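Local atomic coordinates of Non-structural protein NS1 (Murine minute virus, PDB entry 4R94), a protein that nicks DNA at the viral replication origin through its N-terminal endonuclease domain, the part described here, and also acts as a helicase in viral DNA replication. Residues A[40-45]-A[163-168]; A[45-50]-A[88-93]; A[149-154]-A[176-181]. One frame throughout, in Å; residues are numbered along the deposited sequence.

Contact 1 of 3, residues A[40-45]-A[163-168]; sequences KDIGWN and VQLTPA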
loop_
_atom_site.group_PDB
_atom_site.type_symbol
_atom_site.label_atom_id
_atom_site.label_comp_id
_atom_site.label_asym_id
_atom_site.label_seq_id
_atom_site.Cartn_x
_atom_site.Cartn_y
_atom_site.Cartn_z
ATOM N N LYS A 40 -8.346 26.213 -1.595
ATOM C CA LYS A 40 -7.059 25.525 -1.749
ATOM C C LYS A 40 -7.284 24.079 -2.175
ATOM O O LYS A 40 -7.986 23.340 -1.495
ATOM C CB LYS A 40 -6.261 25.549 -0.447
ATOM C CG LYS A 40 -5.978 26.936 0.105
ATOM C CD LYS A 40 -5.219 26.823 1.419
ATOM C CE LYS A 40 -4.855 28.192 1.977
ATOM N NZ LYS A 40 -4.079 28.072 3.246
ATOM N N ASP A 41 -6.684 23.683 -3.290
ATOM C CA ASP A 41 -6.906 22.355 -3.843
ATOM C C ASP A 41 -5.870 21.371 -3.320
ATOM O O ASP A 41 -4.671 21.566 -3.500
ATOM C CB ASP A 41 -6.863 22.390 -5.369
ATOM C CG ASP A 41 -8.096 23.039 -5.977
ATOM O OD1 ASP A 41 -9.172 23.009 -5.335
ATOM O OD2 ASP A 41 -7.991 23.559 -7.106
ATOM N N ILE A 42 -6.345 20.308 -2.684
ATOM C CA ILE A 42 -5.471 19.271 -2.166
ATOM C C ILE A 42 -5.784 17.988 -2.911
ATOM O O ILE A 42 -6.769 17.316 -2.612
ATOM C CB ILE A 42 -5.663 19.078 -0.649
ATOM C CG1 ILE A 42 -5.622 20.435 0.060
ATOM C CG2 ILE A 42 -4.600 18.132 -0.088
ATOM C CD1 ILE A 42 -5.865 20.345 1.546
ATOM N N GLY A 43 -4.964 17.678 -3.912
ATOM C CA GLY A 43 -5.200 16.528 -4.758
ATOM C C GLY A 43 -4.459 15.315 -4.244
ATOM O O GLY A 43 -3.863 15.353 -3.155
ATOM N N TRP A 44 -4.479 14.254 -5.036
ATOM C CA TRP A 44 -3.912 12.969 -4.633
ATOM C C TRP A 44 -2.409 13.090 -4.405
ATOM O O TRP A 44 -1.831 12.363 -3.578
ATOM C CB TRP A 44 -4.212 11.902 -5.679
ATOM C CG TRP A 44 -3.250 11.878 -6.829
ATOM C CD1 TRP A 44 -3.368 12.552 -8.016
ATOM C CD2 TRP A 44 -2.037 11.123 -6.915
ATOM N NE1 TRP A 44 -2.290 12.277 -8.821
ATOM C CE2 TRP A 44 -1.461 11.397 -8.172
ATOM C CE3 TRP A 44 -1.372 10.251 -6.046
ATOM C CZ2 TRP A 44 -0.255 10.829 -8.580
ATOM C CZ3 TRP A 44 -0.185 9.685 -6.454
ATOM C CH2 TRP A 44 0.371 9.981 -7.706
ATOM N N ASN A 45 -1.783 14.015 -5.133
ATOM C CA ASN A 45 -0.342 14.169 -5.104
ATOM C C ASN A 45 0.088 15.473 -4.435
ATOM O O ASN A 45 1.098 16.060 -4.798
ATOM C CB ASN A 45 0.230 14.075 -6.526
ATOM C CG ASN A 45 -0.388 15.090 -7.483
ATOM O OD1 ASN A 45 -1.096 16.007 -7.068
ATOM N ND2 ASN A 45 -0.091 14.942 -8.772
ATOM N N VAL A 163 0.763 21.572 0.526
ATOM C CA VAL A 163 -0.051 22.772 0.366
ATOM C C VAL A 163 0.050 23.578 1.656
ATOM O O VAL A 163 -0.069 23.022 2.740
ATOM C CB VAL A 163 -1.517 22.441 0.049
ATOM C CG1 VAL A 163 -2.346 23.721 -0.066
ATOM C CG2 VAL A 163 -1.614 21.620 -1.238
ATOM N N GLN A 164 0.313 24.876 1.543
ATOM C CA GLN A 164 0.357 25.738 2.718
ATOM C C GLN A 164 -1.024 25.806 3.356
ATOM O O GLN A 164 -1.980 26.287 2.751
ATOM C CB GLN A 164 0.852 27.138 2.338
ATOM C CG GLN A 164 0.796 28.153 3.474
ATOM C CD GLN A 164 2.157 28.424 4.089
ATOM O OE1 GLN A 164 3.171 27.871 3.657
ATOM N NE2 GLN A 164 2.186 29.284 5.103
ATOM N N LEU A 165 -1.136 25.304 4.576
ATOM C CA LEU A 165 -2.418 25.259 5.265
ATOM C C LEU A 165 -2.386 26.035 6.577
ATOM O O LEU A 165 -1.371 26.020 7.267
ATOM C CB LEU A 165 -2.809 23.814 5.554
ATOM C CG LEU A 165 -2.985 22.884 4.357
ATOM C CD1 LEU A 165 -3.197 21.464 4.847
ATOM C CD2 LEU A 165 -4.165 23.343 3.518
ATOM N N THR A 166 -3.494 26.684 6.922
ATOM C CA THR A 166 -3.679 27.241 8.268
ATOM C C THR A 166 -3.829 26.104 9.275
ATOM O O THR A 166 -4.095 24.967 8.891
ATOM C CB THR A 166 -4.920 28.146 8.360
ATOM O OG1 THR A 166 -6.112 27.357 8.210
ATOM C CG2 THR A 166 -4.878 29.258 7.297
ATOM N N PRO A 167 -3.660 26.391 10.573
ATOM C CA PRO A 167 -3.953 25.335 11.552
ATOM C C PRO A 167 -5.384 24.806 11.456
ATOM O O PRO A 167 -5.585 23.591 11.570
ATOM C CB PRO A 167 -3.700 26.036 12.896
ATOM C CG PRO A 167 -2.618 27.013 12.577
ATOM C CD PRO A 167 -2.970 27.539 11.193
ATOM N N ALA A 168 -6.356 25.689 11.234
ATOM C CA ALA A 168 -7.750 25.268 11.111
ATOM C C ALA A 168 -7.936 24.322 9.924
ATOM O O ALA A 168 -8.689 23.347 10.006
ATOM C CB ALA A 168 -8.657 26.484 10.970
#
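Lys40 NZ donates a hydrogen bond of 2.8 Å to the main-chain O of Gln164, the one polar bond that ties the strand 40-42 to the segment 163-168. The donor meets this oxygen at a C=O...N angle of 138°, tilted 29° from the carbonyl plane. The same amine forms a salt bridge with Glu169, on the first turn of the helix 167-179, and so has both a carbonyl and a carboxylate as partners; such surroundings would be expected to stabilise its positive charge. With CG anti to the carbonyl carbon (chi1 -57°) and the chain extended beyond it, the lysine contributes its methylenes as well: CD lies 4.2 Å from Leu165 CD2, the two side chains crossing obliquely.

Beside this polar link the contact is aliphatic. Ile42 and Leu165 reach toward each other tip to tip, Ile42 CD1 resting 4.0 Å from Leu165 CD2, and both also pack on Leu173 of the helix 167-179. Val163 sends CG2 toward the strand, where it comes within 3.8 Å of the backbone O of Asp41, and the Ile42 CG1 to Val163 CG2 approach is looser at 4.4 Å. The CB of Asp41 is directed away from the segment 163-168, and its OD1 accepts a hydrogen bond from Gln36.

Thr166 occupies the N-cap position of the helix 167-179. Its side chain caps a backbone N of the first turn, and Glu169 OE1 accepts from Thr166 N. This pattern is consistent with a capping box, here joined by Lys40 to a two-stranded antiparallel hairpin, 35-37 with 40-42.

Contact 2 of 3, residues A[45-50]-A[88-93]; sequences NSYKKE and FIFDSL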
loop_
_atom_site.group_PDB
_atom_site.type_symbol
_atom_site.label_atom_id
_atom_site.label_comp_id
_atom_site.label_asym_id
_atom_site.label_seq_id
_atom_site.Cartn_x
_atom_site.Cartn_y
_atom_site.Cartn_z
ATOM N N ASN A 45 -1.783 14.015 -5.133
ATOM C CA ASN A 45 -0.342 14.169 -5.104
ATOM C C ASN A 45 0.088 15.473 -4.435
ATOM O O ASN A 45 1.098 16.060 -4.798
ATOM C CB ASN A 45 0.230 14.075 -6.526
ATOM C CG ASN A 45 -0.388 15.090 -7.483
ATOM O OD1 ASN A 45 -1.096 16.007 -7.068
ATOM N ND2 ASN A 45 -0.091 14.942 -8.772
ATOM N N SER A 46 -0.682 15.918 -3.446
ATOM C CA SER A 46 -0.338 17.131 -2.719
ATOM C C SER A 46 0.347 16.816 -1.398
ATOM O O SER A 46 0.225 17.579 -0.446
ATOM C CB SER A 46 -1.591 17.975 -2.454
ATOM O OG SER A 46 -2.166 18.431 -3.666
ATOM N N TYR A 47 1.083 15.707 -1.355
ATOM C CA TYR A 47 1.716 15.243 -0.117
ATOM C C TYR A 47 3.193 14.943 -0.338
ATOM O O TYR A 47 3.686 13.860 -0.001
ATOM C CB TYR A 47 0.974 14.001 0.402
ATOM C CG TYR A 47 -0.493 14.256 0.650
ATOM C CD1 TYR A 47 -0.930 14.778 1.868
ATOM C CD2 TYR A 47 -1.441 13.997 -0.332
ATOM C CE1 TYR A 47 -2.271 15.029 2.108
ATOM C CE2 TYR A 47 -2.795 14.231 -0.099
ATOM C CZ TYR A 47 -3.201 14.749 1.124
ATOM O OH TYR A 47 -4.542 14.987 1.366
ATOM N N LYS A 48 3.906 15.913 -0.901
ATOM C CA LYS A 48 5.249 15.645 -1.387
ATOM C C LYS A 48 6.350 16.226 -0.503
ATOM O O LYS A 48 7.491 16.350 -0.945
ATOM C CB LYS A 48 5.385 16.160 -2.828
ATOM C CG LYS A 48 4.432 15.442 -3.795
ATOM C CD LYS A 48 4.648 15.841 -5.254
ATOM C CE LYS A 48 4.615 17.349 -5.441
ATOM N NZ LYS A 48 3.294 17.968 -5.121
ATOM N N LYS A 49 6.034 16.563 0.743
ATOM C CA LYS A 49 7.106 16.841 1.698
ATOM C C LYS A 49 7.884 15.561 1.964
ATOM O O LYS A 49 7.300 14.482 2.162
ATOM C CB LYS A 49 6.560 17.403 3.014
ATOM C CG LYS A 49 6.002 18.795 2.936
ATOM C CD LYS A 49 5.820 19.353 4.344
ATOM C CE LYS A 49 5.418 20.815 4.326
ATOM N NZ LYS A 49 5.088 21.321 5.696
ATOM N N GLU A 50 9.208 15.656 1.926
ATOM C CA GLU A 50 10.034 14.540 2.350
ATOM C C GLU A 50 10.471 14.821 3.775
ATOM O O GLU A 50 11.336 15.659 4.025
ATOM C CB GLU A 50 11.227 14.346 1.415
ATOM C CG GLU A 50 10.831 13.819 0.036
ATOM C CD GLU A 50 11.999 13.804 -0.934
ATOM O OE1 GLU A 50 12.741 12.801 -0.963
ATOM O OE2 GLU A 50 12.176 14.805 -1.662
ATOM N N PHE A 88 6.581 6.929 -4.025
ATOM C CA PHE A 88 7.672 6.548 -3.120
ATOM C C PHE A 88 7.427 7.082 -1.709
ATOM O O PHE A 88 7.610 6.371 -0.714
ATOM C CB PHE A 88 9.026 7.066 -3.618
ATOM C CG PHE A 88 9.412 6.544 -4.966
ATOM C CD1 PHE A 88 8.855 5.366 -5.455
ATOM C CD2 PHE A 88 10.324 7.234 -5.747
ATOM C CE1 PHE A 88 9.209 4.889 -6.704
ATOM C CE2 PHE A 88 10.684 6.757 -6.997
ATOM C CZ PHE A 88 10.126 5.591 -7.472
ATOM N N ILE A 89 7.021 8.345 -1.630
ATOM C CA ILE A 89 6.647 8.928 -0.357
ATOM C C ILE A 89 5.496 8.141 0.277
ATOM O O ILE A 89 5.570 7.801 1.439
ATOM C CB ILE A 89 6.266 10.405 -0.512
ATOM C CG1 ILE A 89 7.538 11.211 -0.838
ATOM C CG2 ILE A 89 5.594 10.925 0.762
ATOM C CD1 ILE A 89 7.282 12.652 -1.229
ATOM N N PHE A 90 4.443 7.841 -0.476
ATOM C CA PHE A 90 3.324 7.116 0.132
ATOM C C PHE A 90 3.752 5.726 0.607
ATOM O O PHE A 90 3.271 5.249 1.635
ATOM C CB PHE A 90 2.153 7.000 -0.841
ATOM C CG PHE A 90 1.332 8.247 -0.974
ATOM C CD1 PHE A 90 1.195 9.145 0.088
ATOM C CD2 PHE A 90 0.673 8.519 -2.167
ATOM C CE1 PHE A 90 0.416 10.302 -0.048
ATOM C CE2 PHE A 90 -0.114 9.656 -2.292
ATOM C CZ PHE A 90 -0.239 10.548 -1.241
ATOM N N ASP A 91 4.665 5.081 -0.118
ATOM C CA ASP A 91 5.138 3.757 0.315
ATOM C C ASP A 91 5.764 3.873 1.694
ATOM O O ASP A 91 5.467 3.077 2.587
ATOM C CB ASP A 91 6.138 3.170 -0.684
ATOM C CG ASP A 91 6.335 1.676 -0.499
ATOM O OD1 ASP A 91 5.341 0.927 -0.629
ATOM O OD2 ASP A 91 7.485 1.261 -0.216
ATOM N N SER A 92 6.582 4.907 1.889
ATOM C CA SER A 92 7.195 5.101 3.201
ATOM C C SER A 92 6.152 5.402 4.278
ATOM O O SER A 92 6.266 4.891 5.386
ATOM C CB SER A 92 8.283 6.213 3.165
ATOM O OG SER A 92 7.749 7.527 3.046
ATOM N N LEU A 93 5.143 6.222 3.964
ATOM C CA LEU A 93 4.126 6.591 4.947
ATOM C C LEU A 93 3.206 5.426 5.327
ATOM O O LEU A 93 2.856 5.270 6.513
ATOM C CB LEU A 93 3.278 7.763 4.437
ATOM C CG LEU A 93 4.022 9.090 4.235
ATOM C CD1 LEU A 93 3.026 10.109 3.711
ATOM C CD2 LEU A 93 4.701 9.593 5.523
#
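Tyr47 and Phe90 both place CG anti to the carbonyl carbon (chi1 -58° and -78°), which sets each CG beside its own backbone N; from the helix 81-104 the end of the Phe90 side chain comes nearer the loop 45-50. The meeting is oblique: the ring planes stand at 48° and the centroids are 6.0 Å apart. On the phenylalanine side it is the rim that touches, with Tyr47 CD2 at the edge of the Phe90 ring, close to its plane, and 3.8 Å from CZ. Phe90 CE1 reaches back to the root of the tyrosine, 3.8 Å from Tyr47 CB. Beyond the pair, Phe90 stacks on Trp126, while Leu157 of the helix 142-160 touches both side chains.

The contact packs the loop that follows the hairpin onto a helix of the nickase domain, with the Phe90 side chain about 9 Å from that of the metal ligand His127. Ile89 works on the loop backbone: its CG2 approaches the main-chain O of Tyr47 to 3.6 Å, and its CD1 lies at the same distance from Lys48 CA. Farther along, Glu50 CG meets Ile89 CD1 at 3.9 Å, the two side chains crossing at about a right angle. Lys48 folds back within its own segment, its NZ donating to Asn45 O at 2.9 Å, nearly in line with that carbonyl bond.

No hydrogen bond joins the two segments directly. The chemistry is that of shape and apolar burial: Ile89 and Phe90 pack on Tyr47 and on the backbone of an irregular loop, while polar atoms are paired separately, Lys48 NZ with Asn45, Glu50 OE1 with Gln60 and Tyr47 N with Gln86.

Contact 3 of 3, residues A[149-154]-A[176-181]; sequences LNVYWS and IAEDNE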
loop_
_atom_site.group_PDB
_atom_site.type_symbol
_atom_site.label_atom_id
_atom_site.label_comp_id
_atom_site.label_asym_id
_atom_site.label_seq_id
_atom_site.Cartn_x
_atom_site.Cartn_y
_atom_site.Cartn_z
ATOM N N LEU A 149 -4.780 2.363 12.106
ATOM C CA LEU A 149 -4.106 2.687 10.864
ATOM C C LEU A 149 -4.615 4.004 10.300
ATOM O O LEU A 149 -3.825 4.788 9.793
ATOM C CB LEU A 149 -4.276 1.555 9.831
ATOM C CG LEU A 149 -3.420 0.308 10.080
ATOM C CD1 LEU A 149 -3.743 -0.743 9.012
ATOM C CD2 LEU A 149 -1.897 0.600 10.137
ATOM N N ASN A 150 -5.919 4.254 10.377
ATOM C CA ASN A 150 -6.458 5.498 9.837
ATOM C C ASN A 150 -6.004 6.685 10.679
ATOM O O ASN A 150 -5.761 7.763 10.141
ATOM C CB ASN A 150 -7.987 5.455 9.766
ATOM C CG ASN A 150 -8.549 6.279 8.617
ATOM O OD1 ASN A 150 -9.578 5.939 8.061
ATOM N ND2 ASN A 150 -7.863 7.347 8.246
ATOM N N VAL A 151 -5.861 6.489 11.988
ATOM C CA VAL A 151 -5.295 7.564 12.832
ATOM C C VAL A 151 -3.897 7.954 12.367
ATOM O O VAL A 151 -3.619 9.136 12.116
ATOM C CB VAL A 151 -5.235 7.159 14.314
ATOM C CG1 VAL A 151 -4.414 8.199 15.118
ATOM C CG2 VAL A 151 -6.641 7.035 14.869
ATOM N N TYR A 152 -3.012 6.977 12.223
ATOM C CA TYR A 152 -1.637 7.286 11.830
ATOM C C TYR A 152 -1.542 7.792 10.393
ATOM O O TYR A 152 -0.749 8.692 10.102
ATOM C CB TYR A 152 -0.733 6.071 12.025
ATOM C CG TYR A 152 -0.495 5.759 13.490
ATOM C CD1 TYR A 152 0.065 6.713 14.343
ATOM C CD2 TYR A 152 -0.852 4.529 14.015
ATOM C CE1 TYR A 152 0.271 6.434 15.685
ATOM C CE2 TYR A 152 -0.653 4.242 15.348
ATOM C CZ TYR A 152 -0.099 5.190 16.175
ATOM O OH TYR A 152 0.095 4.890 17.510
ATOM N N TRP A 153 -2.388 7.258 9.510
ATOM C CA TRP A 153 -2.384 7.667 8.109
ATOM C C TRP A 153 -2.789 9.134 7.989
ATOM O O TRP A 153 -2.118 9.929 7.313
ATOM C CB TRP A 153 -3.326 6.744 7.305
ATOM C CG TRP A 153 -3.477 7.011 5.830
ATOM C CD1 TRP A 153 -4.659 7.202 5.159
ATOM C CD2 TRP A 153 -2.446 7.025 4.828
ATOM N NE1 TRP A 153 -4.427 7.347 3.806
ATOM C CE2 TRP A 153 -3.074 7.256 3.580
ATOM C CE3 TRP A 153 -1.048 6.879 4.865
ATOM C CZ2 TRP A 153 -2.362 7.346 2.383
ATOM C CZ3 TRP A 153 -0.342 6.956 3.671
ATOM C CH2 TRP A 153 -0.993 7.210 2.453
ATOM N N SER A 154 -3.863 9.506 8.675
ATOM C CA SER A 154 -4.335 10.888 8.604
ATOM C C SER A 154 -3.288 11.810 9.217
ATOM O O SER A 154 -3.010 12.887 8.688
ATOM C CB SER A 154 -5.682 11.047 9.310
ATOM O OG SER A 154 -5.590 10.707 10.689
ATOM N N ILE A 176 -11.251 15.001 7.958
ATOM C CA ILE A 176 -11.779 14.457 6.708
ATOM C C ILE A 176 -11.180 13.083 6.445
ATOM O O ILE A 176 -11.903 12.138 6.135
ATOM C CB ILE A 176 -11.496 15.372 5.506
ATOM C CG1 ILE A 176 -12.361 16.634 5.584
ATOM C CG2 ILE A 176 -11.777 14.645 4.194
ATOM C CD1 ILE A 176 -11.957 17.703 4.592
ATOM N N ALA A 177 -9.863 12.966 6.604
ATOM C CA ALA A 177 -9.192 11.701 6.303
ATOM C C ALA A 177 -9.667 10.572 7.221
ATOM O O ALA A 177 -9.687 9.403 6.821
ATOM C CB ALA A 177 -7.689 11.875 6.400
ATOM N N GLU A 178 -10.073 10.926 8.438
ATOM C CA GLU A 178 -10.583 9.932 9.381
ATOM C C GLU A 178 -12.061 9.617 9.180
ATOM O O GLU A 178 -12.454 8.450 9.110
ATOM C CB GLU A 178 -10.354 10.410 10.808
ATOM C CG GLU A 178 -8.900 10.603 11.135
ATOM C CD GLU A 178 -8.568 10.162 12.534
ATOM O OE1 GLU A 178 -9.499 9.758 13.265
ATOM O OE2 GLU A 178 -7.378 10.211 12.905
ATOM N N ASP A 179 -12.881 10.661 9.090
ATOM C CA ASP A 179 -14.328 10.501 8.955
ATOM C C ASP A 179 -14.696 9.782 7.668
ATOM O O ASP A 179 -15.630 8.976 7.638
ATOM C CB ASP A 179 -15.024 11.867 9.013
ATOM C CG ASP A 179 -14.973 12.485 10.394
ATOM O OD1 ASP A 179 -14.931 11.721 11.381
ATOM O OD2 ASP A 179 -14.965 13.733 10.499
ATOM N N ASN A 180 -13.947 10.055 6.606
ATOM C CA ASN A 180 -14.203 9.449 5.313
ATOM C C ASN A 180 -13.406 8.168 5.064
ATOM O O ASN A 180 -13.349 7.683 3.931
ATOM C CB ASN A 180 -13.917 10.444 4.195
ATOM C CG ASN A 180 -15.007 11.491 4.059
ATOM O OD1 ASN A 180 -16.030 11.254 3.421
ATOM N ND2 ASN A 180 -14.797 12.643 4.659
ATOM N N GLU A 181 -12.798 7.650 6.127
ATOM C CA GLU A 181 -12.130 6.355 6.116
ATOM C C GLU A 181 -11.159 6.200 4.959
ATOM O O GLU A 181 -11.371 5.379 4.055
ATOM C CB GLU A 181 -13.167 5.230 6.073
ATOM C CG GLU A 181 -14.024 5.170 7.322
ATOM C CD GLU A 181 -14.777 3.858 7.459
ATOM O OE1 GLU A 181 -14.980 3.153 6.445
ATOM O OE2 GLU A 181 -15.155 3.532 8.599
HETATM O O HOH W 1 -11.527 6.408 10.764
#
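Asn150 leads from the helix 142-160 to the end of the helix 167-179, with CB directed at the other segment and CG 3.8 Å from Ala177 O. At its tip the two amide atoms divide. ND2 donates to Ala177 O at 3.1 Å, with an N-H...O angle of 145°; the donor stands above the carbonyl plane, 52° out of it. OD1 turns to Glu181, lying 3.2 Å from its CA, and accepts a hydrogen bond from Arg146 one turn back on its own helix. A water 2.8 Å from Glu178 O can donate to it, and makes at most a weak bond to this same OD1.

The carbonyl taken by ND2 belongs to a Schellman motif: Trp182 N returns to Ala177 O and Glu181 N to Glu178 O, with Glu181 at positive phi as the C-prime residue. The asparagine thus bonds the C-terminal end of one helix from the flank of another.

A turn farther along, the helices come close enough for small residues to touch, Ser154 CB lying 3.6 Å from Ala177 CB. A chi2 of -141° bends the Glu178 chain at CD; OE2 beyond it lies 2.9 Å from Ser154 OG and 3.4 Å from Val151 CA. Arg174 joins this polar group from one turn earlier on the helix 167-179, through a salt bridge to Glu178 OE2 and a hydrogen bond to Ser154 OG.

In the fold
The three contacts illustrate how the helices and loops of a nickase domain are packed against one another. Contacts 1 and 2 share Asn45 and touch directly, their centres 14 Å apart; in sequence, contact 2 falls within the span bridged by contact 1. The centre of contact 3 lies 16 Å from those of the other two. Contacts 1 and 3 use the beginning and end of the helix 167-179, and their segments alternate along the chain. Contact 3 follows contact 2 and meets it where Trp153 packs on Phe90 and Leu93. Contact 2 thus packs a loop on a helix near the metal site, whereas contacts 1 and 3, away from magnesium and the catalytic tyrosine, join a hairpin and two helices.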